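Local coordinates for putative aspartyl-tRNA synthetase (Leishmania major, PDB 6OD8) that probably catalyses ATP-dependent attachment of L-aspartate to tRNA(Asp), as a class-II aminoacyl-tRNA synthetase of protein biosynthesis, at the interface of chains A and B. Numbering follows the deposited sequence. Chains: chain A/B, Putative aspartyl-tRNA synthetase.

Both contacts belong to the two-fold symmetric dimer, typical of class-II synthetases, and the centres of their C-alpha atoms lie about 25 Å apart. They have no residue in common. Each nevertheless draws on the short segment that follows helix 215-237, the motif 1 region of the class: A:Ile248 in contact 1, B:Ile243 and B:His244 in contact 2. Because symmetry repeats both patches with the chains exchanged, this segment of each subunit meets its partner at both places. Contact 1 combines aromatic packing with a direct hydroxyl pair; contact 2 combines apolar packing, aliphatic with one phenylalanine rim, with bridging waters.

Contact 1: the interface of chains A and B. Residues chain A 248, 262-265; chain B 260, 271, 309.
The rings of A:Tyr264 and B:Phe260 run alongside each other with their tips in the same sense, nearly parallel (planes about 6° apart) but so displaced that they meet rim beside rim and do not stack; the nearest atoms, A:Tyr264 CD1 and B:Phe260 CE1, are 3.5 Å apart. This aromatic group belongs to the dimer interface of the class-II synthetase catalytic domain, where strand 261-264 and the residue after it receive a phenylalanine from the partner. One face of the A:Tyr264 ring is covered within its own chain by A:Phe265, whose CD2 sits 3.7 Å above the tyrosine plane, displaced toward the rim. In turn, A:Tyr264 CD2 meets the A:Phe265 ring at its edge, in plane. The A:Phe265 ring stands roughly perpendicular to the ring of B:Phe260 and brings its CE2 to the edge of that ring, in plane, 3.9 Å from B:Phe260 CZ. The backbone carbonyl O of A:Glu263 meets the rim of B:Phe260 at CD1, 3.4 Å away, so the inserted ring touches polar backbone as well as carbon.

Farther along the tyrosine, the phenol oxygen A:Tyr264 OH and the hydroxyl B:Thr309 OG1 share a hydrogen bond of 2.7 Å; which hydroxyl gives the hydrogen cannot be told from the heavy atoms. The threonine's chi1 of 57° places OG1 between backbone N and carbonyl carbon and leaves B:Thr309 CG2 anti to the carbonyl carbon, where the methyl lies 3.8 Å from A:Phe265 CE2. One short side chain thus bonds the phenol oxygen and packs against the neighbouring ring. On the side of the A:Tyr264 and B:Phe260 rings away from A:Phe265, the methyls A:Ile248 CD1 and B:Leu271 CD1 approach more loosely, at 4.2 Å.

Contact 2: the interface of chains A and B. Residues chain A 212, 224, 548-549; chain B 243-244, 282.
In B:Val282, chi1 of -178° sets CG1 anti to the backbone N and sends CG2 toward the partner chain, where it meets both A:Leu548 and A:Phe549. A:Leu548 answers with chi1 -150° and a further turn at chi2, torsions that direct CD2 between two residues of chain B: it lies 3.7 Å from B:Ile243 CB and 3.8 Å from B:Val282 CG2, its side chain crossing the valine at about a right angle. B:Val282 CG2 also reaches A:Phe549 CE2 at 3.5 Å, arriving at the rim of the ring rather than over its face. The patch is part of the class-II synthetase dimer interface: helix 276-283 and the motif 1 segment of one subunit face the C-terminal segment of the other, where A:Leu548 and A:Phe549 lie.

Three waters bridge polar groups of the two chains. The bent chain of A:Gln224, on helix 215-237, turns its amide toward B:His244, but the amide and imidazole planes are 55° apart and A:Gln224 OE1 stays 3.7 Å from B:His244 ND1, and the two sides are joined here through water. Water 3 joins the amide oxygen OE1 to the backbone N of B:His244. Water 2 takes up the amide NE2 and the backbone N of A:Leu548, and also contacts B:His244 O, 3.0 Å away. That same carbonyl oxygen binds water 1, which lies 2.9 Å from the backbone N of A:Phe549.

Contact 1: the interface of chains A and B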
ATOM      1  N   ILE A 248       7.276  -2.380  14.453  1.00 13.34           N
ATOM      2  CA  ILE A 248       7.991  -2.688  15.696  1.00 18.07           C
ATOM      3  C   ILE A 248       7.952  -1.462  16.604  1.00 19.13           C
ATOM      4  O   ILE A 248       8.305  -0.358  16.185  1.00 18.40           O
ATOM      5  CB  ILE A 248       9.436  -3.123  15.405  1.00 17.53           C
ATOM      6  CG1 ILE A 248       9.413  -4.446  14.628  1.00 16.63           C
ATOM      7  CG2 ILE A 248      10.219  -3.268  16.716  1.00 16.44           C
ATOM      8  CD1 ILE A 248      10.787  -4.977  14.251  1.00 20.13           C
ATOM      9  N   LEU A 262       8.517  -9.574  20.872  1.00 21.29           N
ATOM     10  CA  LEU A 262       9.548 -10.175  20.040  1.00 25.90           C
ATOM     11  C   LEU A 262      10.917  -9.900  20.636  1.00 24.14           C
ATOM     12  O   LEU A 262      11.113  -8.905  21.341  1.00 22.66           O
ATOM     13  CB  LEU A 262       9.469  -9.659  18.608  1.00 25.79           C
ATOM     14  CG  LEU A 262       9.605  -8.160  18.423  1.00 27.12           C
ATOM     15  CD1 LEU A 262      10.628  -7.861  17.304  1.00 23.59           C
ATOM     16  CD2 LEU A 262       8.242  -7.556  18.096  1.00 30.76           C
ATOM     17  N   GLU A 263      11.850 -10.826  20.394  1.00 21.21           N
ATOM     18  CA  GLU A 263      13.236 -10.598  20.775  1.00 21.77           C
ATOM     19  C   GLU A 263      13.855  -9.614  19.794  1.00 20.77           C
ATOM     20  O   GLU A 263      13.811  -9.830  18.579  1.00 27.10           O
ATOM     21  CB  GLU A 263      14.035 -11.909  20.781  1.00 32.66           C
ATOM     22  CG  GLU A 263      13.576 -12.925  21.800  1.00 38.51           C
ATOM     23  CD  GLU A 263      14.288 -14.268  21.670  1.00 48.02           C
ATOM     24  OE1 GLU A 263      13.978 -15.170  22.474  1.00 53.96           O
ATOM     25  OE2 GLU A 263      15.144 -14.428  20.770  1.00 48.10           O
ATOM     26  N   TYR A 264      14.442  -8.535  20.317  1.00 22.68           N
ATOM     27  CA  TYR A 264      14.954  -7.450  19.476  1.00 21.69           C
ATOM     28  C   TYR A 264      16.389  -7.214  19.914  1.00 21.76           C
ATOM     29  O   TYR A 264      16.650  -6.354  20.753  1.00 24.99           O
ATOM     30  CB  TYR A 264      14.109  -6.185  19.586  1.00 20.24           C
ATOM     31  CG  TYR A 264      14.418  -5.163  18.492  1.00 21.21           C
ATOM     32  CD1 TYR A 264      13.877  -5.293  17.213  1.00 20.54           C
ATOM     33  CD2 TYR A 264      15.285  -4.088  18.733  1.00 21.25           C
ATOM     34  CE1 TYR A 264      14.182  -4.369  16.211  1.00 21.14           C
ATOM     35  CE2 TYR A 264      15.575  -3.156  17.744  1.00 18.11           C
ATOM     36  CZ  TYR A 264      15.019  -3.304  16.487  1.00 19.43           C
ATOM     37  OH  TYR A 264      15.295  -2.370  15.520  1.00 20.95           O
ATOM     38  N   PHE A 265      17.311  -7.989  19.346  1.00 24.69           N
ATOM     39  CA  PHE A 265      18.733  -7.934  19.702  1.00 25.93           C
ATOM     40  C   PHE A 265      18.831  -8.186  21.203  1.00 23.99           C
ATOM     41  O   PHE A 265      18.350  -9.241  21.653  1.00 25.05           O
ATOM     42  CB  PHE A 265      19.343  -6.629  19.179  1.00 26.59           C
ATOM     43  CG  PHE A 265      19.234  -6.487  17.682  1.00 25.43           C
ATOM     44  CD1 PHE A 265      20.090  -7.193  16.842  1.00 24.23           C
ATOM     45  CD2 PHE A 265      18.261  -5.685  17.115  1.00 23.04           C
ATOM     46  CE1 PHE A 265      19.972  -7.100  15.465  1.00 23.31           C
ATOM     47  CE2 PHE A 265      18.130  -5.584  15.732  1.00 27.79           C
ATOM     48  CZ  PHE A 265      19.008  -6.292  14.903  1.00 27.54           C
TER
ATOM     49  N   PHE B 260      13.701 -12.504  13.607  1.00 46.93           N
ATOM     50  CA  PHE B 260      13.076 -11.873  14.766  1.00 36.31           C
ATOM     51  C   PHE B 260      12.047 -12.852  15.324  1.00 30.02           C
ATOM     52  O   PHE B 260      10.992 -13.060  14.715  1.00 28.97           O
ATOM     53  CB  PHE B 260      12.403 -10.558  14.380  1.00 31.10           C
ATOM     54  CG  PHE B 260      13.349  -9.398  14.223  1.00 30.95           C
ATOM     55  CD1 PHE B 260      14.152  -8.988  15.272  1.00 35.12           C
ATOM     56  CD2 PHE B 260      13.397  -8.698  13.046  1.00 27.45           C
ATOM     57  CE1 PHE B 260      15.010  -7.911  15.128  1.00 37.59           C
ATOM     58  CE2 PHE B 260      14.252  -7.624  12.886  1.00 31.27           C
ATOM     59  CZ  PHE B 260      15.059  -7.227  13.924  1.00 37.26           C
ATOM     60  N   LEU B 271       9.223 -12.984  12.239  1.00 15.60           N
ATOM     61  CA  LEU B 271       8.861 -11.946  11.289  1.00 14.34           C
ATOM     62  C   LEU B 271       9.488 -12.239   9.929  1.00 22.59           C
ATOM     63  O   LEU B 271      10.662 -12.613   9.844  1.00 19.97           O
ATOM     64  CB  LEU B 271       9.327 -10.579  11.782  1.00 15.23           C
ATOM     65  CG  LEU B 271       8.590 -10.063  13.023  1.00 20.43           C
ATOM     66  CD1 LEU B 271       9.103  -8.672  13.365  1.00 15.64           C
ATOM     67  CD2 LEU B 271       7.079 -10.037  12.715  1.00 19.51           C
ATOM     68  N   THR B 309      16.651  -1.902  10.298  1.00 16.51           N
ATOM     69  CA  THR B 309      16.145  -3.218  10.674  1.00 14.91           C
ATOM     70  C   THR B 309      14.715  -3.446  10.219  1.00 17.65           C
ATOM     71  O   THR B 309      14.303  -4.597  10.041  1.00 22.83           O
ATOM     72  CB  THR B 309      16.216  -3.441  12.191  1.00 23.51           C
ATOM     73  OG1 THR B 309      15.492  -2.406  12.862  1.00 23.51           O
ATOM     74  CG2 THR B 309      17.646  -3.426  12.651  1.00 16.18           C
TER

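Contact 2: the interface of chains A and B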
ATOM      1  N   LEU A 212      -6.978 -21.138  -4.313  1.00 17.43           N
ATOM      2  CA  LEU A 212      -7.048 -19.866  -5.012  1.00 17.98           C
ATOM      3  C   LEU A 212      -7.423 -20.040  -6.477  1.00 22.28           C
ATOM      4  O   LEU A 212      -7.818 -19.065  -7.117  1.00 17.17           O
ATOM      5  CB  LEU A 212      -5.707 -19.113  -4.902  1.00 21.28           C
ATOM      6  CG  LEU A 212      -5.317 -18.545  -3.529  1.00 32.14           C
ATOM      7  CD1 LEU A 212      -3.846 -18.089  -3.502  1.00 29.43           C
ATOM      8  CD2 LEU A 212      -6.247 -17.383  -3.137  1.00 32.37           C
ATOM      9  N   GLN A 224     -10.345  -7.756  -3.475  1.00 12.46           N
ATOM     10  CA  GLN A 224      -9.539  -7.187  -2.402  1.00 13.55           C
ATOM     11  C   GLN A 224      -8.515  -6.196  -2.949  1.00 18.01           C
ATOM     12  O   GLN A 224      -8.320  -5.105  -2.387  1.00 13.89           O
ATOM     13  CB  GLN A 224      -8.840  -8.301  -1.616  1.00 14.53           C
ATOM     14  CG  GLN A 224      -8.287  -7.829  -0.246  1.00 13.32           C
ATOM     15  CD  GLN A 224      -7.035  -8.597   0.166  1.00 17.58           C
ATOM     16  OE1 GLN A 224      -5.942  -8.329  -0.330  1.00 23.10           O
ATOM     17  NE2 GLN A 224      -7.200  -9.566   1.043  1.00 15.07           N
ATOM     18  N   LEU A 548      -5.396 -13.824   2.345  1.00 14.12           N
ATOM     19  CA  LEU A 548      -4.714 -14.735   1.430  1.00 16.01           C
ATOM     20  C   LEU A 548      -4.121 -15.934   2.166  1.00 19.97           C
ATOM     21  O   LEU A 548      -4.346 -17.084   1.782  1.00 19.41           O
ATOM     22  CB  LEU A 548      -3.635 -13.951   0.674  1.00 15.22           C
ATOM     23  CG  LEU A 548      -3.164 -14.263  -0.728  1.00 25.62           C
ATOM     24  CD1 LEU A 548      -4.321 -14.564  -1.663  1.00 23.09           C
ATOM     25  CD2 LEU A 548      -2.295 -13.070  -1.240  1.00 20.39           C
ATOM     26  N   PHE A 549      -3.338 -15.689   3.217  1.00 16.09           N
ATOM     27  CA  PHE A 549      -2.743 -16.756   4.025  1.00 15.48           C
ATOM     28  C   PHE A 549      -3.062 -16.403   5.469  1.00 19.61           C
ATOM     29  O   PHE A 549      -2.278 -15.704   6.127  1.00 18.27           O
ATOM     30  CB  PHE A 549      -1.233 -16.859   3.795  1.00 18.60           C
ATOM     31  CG  PHE A 549      -0.869 -17.181   2.373  1.00 18.61           C
ATOM     32  CD1 PHE A 549      -0.946 -18.499   1.912  1.00 19.33           C
ATOM     33  CD2 PHE A 549      -0.489 -16.166   1.491  1.00 18.12           C
ATOM     34  CE1 PHE A 549      -0.617 -18.810   0.576  1.00 17.83           C
ATOM     35  CE2 PHE A 549      -0.155 -16.459   0.154  1.00 20.33           C
ATOM     36  CZ  PHE A 549      -0.221 -17.774  -0.301  1.00 16.61           C
TER
ATOM     37  N   ILE B 243      -1.296  -7.816  -3.645  1.00 11.84           N
ATOM     38  CA  ILE B 243      -1.520  -8.845  -2.633  1.00 14.38           C
ATOM     39  C   ILE B 243      -1.043  -8.332  -1.281  1.00 14.46           C
ATOM     40  O   ILE B 243      -0.232  -7.407  -1.185  1.00 11.12           O
ATOM     41  CB  ILE B 243      -0.829 -10.193  -2.949  1.00 17.21           C
ATOM     42  CG1 ILE B 243       0.703 -10.063  -2.875  1.00 13.64           C
ATOM     43  CG2 ILE B 243      -1.344 -10.788  -4.311  1.00 10.58           C
ATOM     44  CD1 ILE B 243       1.455 -11.408  -3.160  1.00 17.53           C
ATOM     45  N   HIS B 244      -1.575  -8.954  -0.231  1.00 12.70           N
ATOM     46  CA  HIS B 244      -1.128  -8.717   1.142  1.00 13.82           C
ATOM     47  C   HIS B 244      -0.846 -10.072   1.757  1.00 16.52           C
ATOM     48  O   HIS B 244      -1.758 -10.882   1.930  1.00 16.44           O
ATOM     49  CB  HIS B 244      -2.178  -7.938   1.942  1.00 13.28           C
ATOM     50  CG  HIS B 244      -2.284  -6.516   1.494  1.00 12.18           C
ATOM     51  ND1 HIS B 244      -3.168  -6.107   0.516  1.00 19.61           N
ATOM     52  CD2 HIS B 244      -1.536  -5.439   1.805  1.00 14.43           C
ATOM     53  CE1 HIS B 244      -2.993  -4.818   0.285  1.00 14.88           C
ATOM     54  NE2 HIS B 244      -2.009  -4.388   1.058  1.00 19.45           N
ATOM     55  N   VAL B 282       1.451 -17.446  -4.570  1.00 14.24           N
ATOM     56  CA  VAL B 282       0.190 -16.942  -5.113  0.62 16.55           C
ATOM     57  C   VAL B 282       0.129 -17.144  -6.623  1.00 14.98           C
ATOM     58  O   VAL B 282      -0.949 -17.390  -7.179  1.00 14.18           O
ATOM     59  CB  VAL B 282      -0.035 -15.465  -4.715  0.62 17.91           C
ATOM     60  CG1 VAL B 282      -1.371 -14.955  -5.252  0.62 13.23           C
ATOM     61  CG2 VAL B 282      -0.028 -15.330  -3.206  0.62 16.67           C
TER
HETATM   62  O   HOH W   1      -2.310 -13.008   3.822  1.00 18.19           O
HETATM   63  O   HOH W   2      -4.708 -10.899   2.162  1.00 18.28           O
HETATM   64  O   HOH W   3      -4.133 -10.233  -0.922  1.00 19.20           O